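PDB 6LNH: L-isoleucine-4-hydroxylase from Bacillus thuringiensis, which hydroxylates free L-isoleucine to (4S)-4-hydroxy-L-isoleucine with iron(II), 2-oxoglutarate and oxygen, and also oxidises several related aliphatic and sulphur-containing amino acids. Local coordinates for residues 72-77 with 89-94. Numbering follows the deposited sequence.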
ATOM      1  N   TYR C  72     -24.943  19.271   0.023  1.00 38.58           N
ATOM      2  CA  TYR C  72     -24.582  20.452   0.790  1.00 36.99           C
ATOM      3  C   TYR C  72     -25.727  20.849   1.708  1.00 39.30           C
ATOM      4  O   TYR C  72     -26.894  20.830   1.308  1.00 38.55           O
ATOM      5  CB  TYR C  72     -24.213  21.602  -0.159  1.00 37.59           C
ATOM      6  CG  TYR C  72     -24.036  22.968   0.471  1.00 37.42           C
ATOM      7  CD1 TYR C  72     -23.074  23.188   1.446  1.00 32.27           C
ATOM      8  CD2 TYR C  72     -24.800  24.050   0.049  1.00 37.91           C
ATOM      9  CE1 TYR C  72     -22.896  24.443   2.004  1.00 35.28           C
ATOM     10  CE2 TYR C  72     -24.630  25.306   0.600  1.00 37.86           C
ATOM     11  CZ  TYR C  72     -23.677  25.497   1.578  1.00 40.90           C
ATOM     12  OH  TYR C  72     -23.504  26.747   2.129  1.00 41.16           O
ATOM     13  N   SER C  73     -25.375  21.209   2.940  1.00 33.65           N
ATOM     14  CA  SER C  73     -26.304  21.801   3.889  1.00 38.73           C
ATOM     15  C   SER C  73     -25.502  22.724   4.791  1.00 38.86           C
ATOM     16  O   SER C  73     -24.287  22.572   4.940  1.00 37.78           O
ATOM     17  CB  SER C  73     -27.039  20.735   4.712  1.00 39.07           C
ATOM     18  OG  SER C  73     -27.932  19.987   3.902  1.00 39.17           O
ATOM     19  N   ARG C  74     -26.191  23.686   5.398  1.00 38.09           N
ATOM     20  CA  ARG C  74     -25.516  24.689   6.205  1.00 39.99           C
ATOM     21  C   ARG C  74     -26.368  25.066   7.406  1.00 43.69           C
ATOM     22  O   ARG C  74     -27.598  24.972   7.375  1.00 39.66           O
ATOM     23  CB  ARG C  74     -25.185  25.942   5.382  1.00 42.28           C
ATOM     24  CG  ARG C  74     -26.369  26.539   4.647  1.00 47.30           C
ATOM     25  CD  ARG C  74     -26.017  27.903   4.082  1.00 50.05           C
ATOM     26  NE  ARG C  74     -27.155  28.545   3.435  1.00 49.96           N
ATOM     27  CZ  ARG C  74     -27.267  28.713   2.121  1.00 53.22           C
ATOM     28  NH1 ARG C  74     -26.304  28.296   1.311  1.00 48.67           N
ATOM     29  NH2 ARG C  74     -28.338  29.311   1.619  1.00 53.91           N
ATOM     30  N   TYR C  75     -25.693  25.501   8.464  1.00 42.60           N
ATOM     31  CA  TYR C  75     -26.329  26.056   9.646  1.00 42.78           C
ATOM     32  C   TYR C  75     -26.066  27.555   9.694  1.00 47.18           C
ATOM     33  O   TYR C  75     -25.060  28.043   9.171  1.00 47.50           O
ATOM     34  CB  TYR C  75     -25.802  25.399  10.925  1.00 42.98           C
ATOM     35  CG  TYR C  75     -26.139  23.931  11.052  1.00 47.99           C
ATOM     36  CD1 TYR C  75     -27.368  23.521  11.552  1.00 47.33           C
ATOM     37  CD2 TYR C  75     -25.225  22.954  10.678  1.00 47.36           C
ATOM     38  CE1 TYR C  75     -27.681  22.180  11.672  1.00 47.07           C
ATOM     39  CE2 TYR C  75     -25.528  21.609  10.795  1.00 52.44           C
ATOM     40  CZ  TYR C  75     -26.757  21.229  11.294  1.00 48.75           C
ATOM     41  OH  TYR C  75     -27.062  19.892  11.411  1.00 52.85           O
ATOM     42  N   ILE C  76     -26.976  28.285  10.330  1.00 43.28           N
ATOM     43  CA  ILE C  76     -26.823  29.718  10.558  1.00 45.05           C
ATOM     44  C   ILE C  76     -26.670  29.946  12.052  1.00 43.39           C
ATOM     45  O   ILE C  76     -27.471  29.444  12.850  1.00 50.50           O
ATOM     46  CB  ILE C  76     -28.019  30.514  10.006  1.00 48.29           C
ATOM     47  CG1 ILE C  76     -28.265  30.175   8.536  1.00 46.85           C
ATOM     48  CG2 ILE C  76     -27.790  32.009  10.180  1.00 44.14           C
ATOM     49  CD1 ILE C  76     -29.611  30.650   8.019  1.00 46.30           C
ATOM     50  N   LYS C  77     -25.644  30.701  12.431  1.00 39.40           N
ATOM     51  CA  LYS C  77     -25.427  31.098  13.819  1.00 43.42           C
ATOM     52  C   LYS C  77     -25.528  32.618  13.877  1.00 43.19           C
ATOM     53  O   LYS C  77     -24.579  33.321  13.518  1.00 44.08           O
ATOM     54  CB  LYS C  77     -24.076  30.601  14.327  1.00 43.75           C
ATOM     55  CG  LYS C  77     -23.642  31.200  15.659  1.00 43.13           C
ATOM     56  CD  LYS C  77     -24.587  30.806  16.783  1.00 46.85           C
ATOM     57  CE  LYS C  77     -24.094  31.325  18.124  1.00 46.66           C
ATOM     58  NZ  LYS C  77     -24.136  32.812  18.199  1.00 52.85           N
ATOM     59  N   SER C  89     -32.612  26.711   2.814  1.00 61.01           N
ATOM     60  CA  SER C  89     -32.018  27.031   1.494  1.00 70.87           C
ATOM     61  C   SER C  89     -30.630  26.392   1.415  1.00 63.91           C
ATOM     62  O   SER C  89     -29.958  26.319   2.460  1.00 66.39           O
ATOM     63  CB  SER C  89     -31.945  28.520   1.298  1.00 67.82           C
ATOM     64  OG  SER C  89     -32.111  28.853  -0.070  1.00 64.47           O
ATOM     65  N   ASN C  90     -30.224  25.939   0.227  1.00 54.04           N
ATOM     66  CA  ASN C  90     -28.886  25.311   0.083  1.00 56.77           C
ATOM     67  C   ASN C  90     -28.230  25.799  -1.214  1.00 57.99           C
ATOM     68  O   ASN C  90     -27.636  24.974  -1.924  1.00 59.33           O
ATOM     69  CB  ASN C  90     -28.955  23.787   0.185  1.00 49.25           C
ATOM     70  CG  ASN C  90     -29.439  23.144  -1.094  1.00 50.95           C
ATOM     71  OD1 ASN C  90     -30.051  23.805  -1.926  1.00 56.61           O
ATOM     72  ND2 ASN C  90     -29.153  21.866  -1.264  1.00 45.60           N
ATOM     73  N   ASP C  91     -28.344  27.096  -1.505  1.00 55.99           N
ATOM     74  CA  ASP C  91     -27.715  27.661  -2.726  1.00 55.07           C
ATOM     75  C   ASP C  91     -26.240  27.934  -2.426  1.00 53.01           C
ATOM     76  O   ASP C  91     -25.960  28.625  -1.432  1.00 54.14           O
ATOM     77  CB  ASP C  91     -28.445  28.915  -3.209  1.00 61.27           C
ATOM     78  CG  ASP C  91     -29.010  29.758  -2.080  1.00 69.46           C
ATOM     79  OD1 ASP C  91     -28.255  30.049  -1.134  1.00 64.10           O
ATOM     80  OD2 ASP C  91     -30.199  30.116  -2.161  1.00 80.03           O
ATOM     81  N   TYR C  92     -25.342  27.400  -3.252  1.00 49.02           N
ATOM     82  CA  TYR C  92     -23.885  27.597  -3.047  1.00 50.47           C
ATOM     83  C   TYR C  92     -23.302  28.342  -4.251  1.00 47.52           C
ATOM     84  O   TYR C  92     -23.173  27.730  -5.319  1.00 52.17           O
ATOM     85  CB  TYR C  92     -23.197  26.245  -2.840  1.00 49.31           C
ATOM     86  CG  TYR C  92     -21.741  26.327  -2.467  1.00 44.94           C
ATOM     87  CD1 TYR C  92     -21.331  27.021  -1.344  1.00 43.07           C
ATOM     88  CD2 TYR C  92     -20.772  25.713  -3.240  1.00 47.37           C
ATOM     89  CE1 TYR C  92     -19.995  27.101  -0.995  1.00 40.61           C
ATOM     90  CE2 TYR C  92     -19.431  25.784  -2.905  1.00 47.06           C
ATOM     91  CZ  TYR C  92     -19.039  26.483  -1.779  1.00 47.22           C
ATOM     92  OH  TYR C  92     -17.720  26.560  -1.444  1.00 49.12           O
ATOM     93  N   PHE C  93     -22.972  29.624  -4.078  1.00 50.08           N
ATOM     94  CA  PHE C  93     -22.398  30.413  -5.197  1.00 51.85           C
ATOM     95  C   PHE C  93     -20.871  30.312  -5.200  1.00 54.34           C
ATOM     96  O   PHE C  93     -20.235  30.626  -4.181  1.00 51.97           O
ATOM     97  CB  PHE C  93     -22.855  31.872  -5.157  1.00 56.25           C
ATOM     98  CG  PHE C  93     -22.409  32.674  -6.353  1.00 59.30           C
ATOM     99  CD1 PHE C  93     -21.119  33.167  -6.435  1.00 58.63           C
ATOM    100  CD2 PHE C  93     -23.272  32.915  -7.409  1.00 61.53           C
ATOM    101  CE1 PHE C  93     -20.706  33.894  -7.539  1.00 63.85           C
ATOM    102  CE2 PHE C  93     -22.857  33.643  -8.512  1.00 63.94           C
ATOM    103  CZ  PHE C  93     -21.575  34.131  -8.576  1.00 57.35           C
ATOM    104  N   GLN C  94     -20.322  29.887  -6.340  1.00 60.67           N
ATOM    105  CA  GLN C  94     -18.858  29.749  -6.548  1.00 65.05           C
ATOM    106  C   GLN C  94     -18.490  30.521  -7.818  1.00 74.80           C
ATOM    107  O   GLN C  94     -18.933  30.110  -8.904  1.00 76.32           O
ATOM    108  CB  GLN C  94     -18.493  28.275  -6.727  1.00 64.63           C
ATOM    109  CG  GLN C  94     -17.741  27.675  -5.550  1.00 69.28           C
ATOM    110  CD  GLN C  94     -17.480  26.203  -5.751  1.00 70.25           C
ATOM    111  OE1 GLN C  94     -18.320  25.469  -6.268  1.00 67.66           O
ATOM    112  NE2 GLN C  94     -16.302  25.760  -5.346  1.00 70.44           N
TER
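Arg74 and Asp91 join strand 68-77 of the larger antiparallel sheet, in the double-stranded beta-helix (cupin-type) fold of this dioxygenase family, to the loop that follows strand 84-86. From CB of Arg74, CG lies between the backbone N and the carbonyl carbon (chi1 53°), and the chain then runs extended to NE, which forms a salt bridge with Asp87. NH1 donates to the backbone O of Asp91 at 2.8 Å, an almost straight bond (161°) with the acceptor in the guanidinium plane, although the donor sits above the carbonyl plane. NH2 donates to OD1 of the same Asp91 at 2.9 Å, a hydrogen-bonded salt bridge that completes an end-on grip on two different atoms; here the carboxylate is met from above its plane. Ser89 OG donates to Asp91 OD2, so both carboxylate oxygens have partners. Over one guanidinium face, towards its rim, lies Ser89 O, 3.5 Å from NH2. Held through NE, NH1 and NH2, the guanidinium is probably restricted in its rotation.

The second part of the interface is aromatic. Tyr72, with CG anti to its backbone N, meets Asn90 O at the ring edge, CD2 to O being 3.6 Å, while its CE2 packs against Tyr92 CB at 3.8 Å. The edge of Tyr92 is turned toward the face of Tyr72, with CD1 lying over that face, in an edge-to-face pair, centroids 5.2 Å apart and planes inclined at 51°. His150 of strand 145-156 contacts both rings, stacking on Tyr72. Tyr92 OH is hydrogen-bonded to Glu174, and the Tyr92 side chain lies about 7 Å from that of the iron ligand Asp172, placing this end of the contact near the metal centre. The two halves meet where Arg74 NH1 also makes a weak 3.3 Å hydrogen bond to Tyr72 OH.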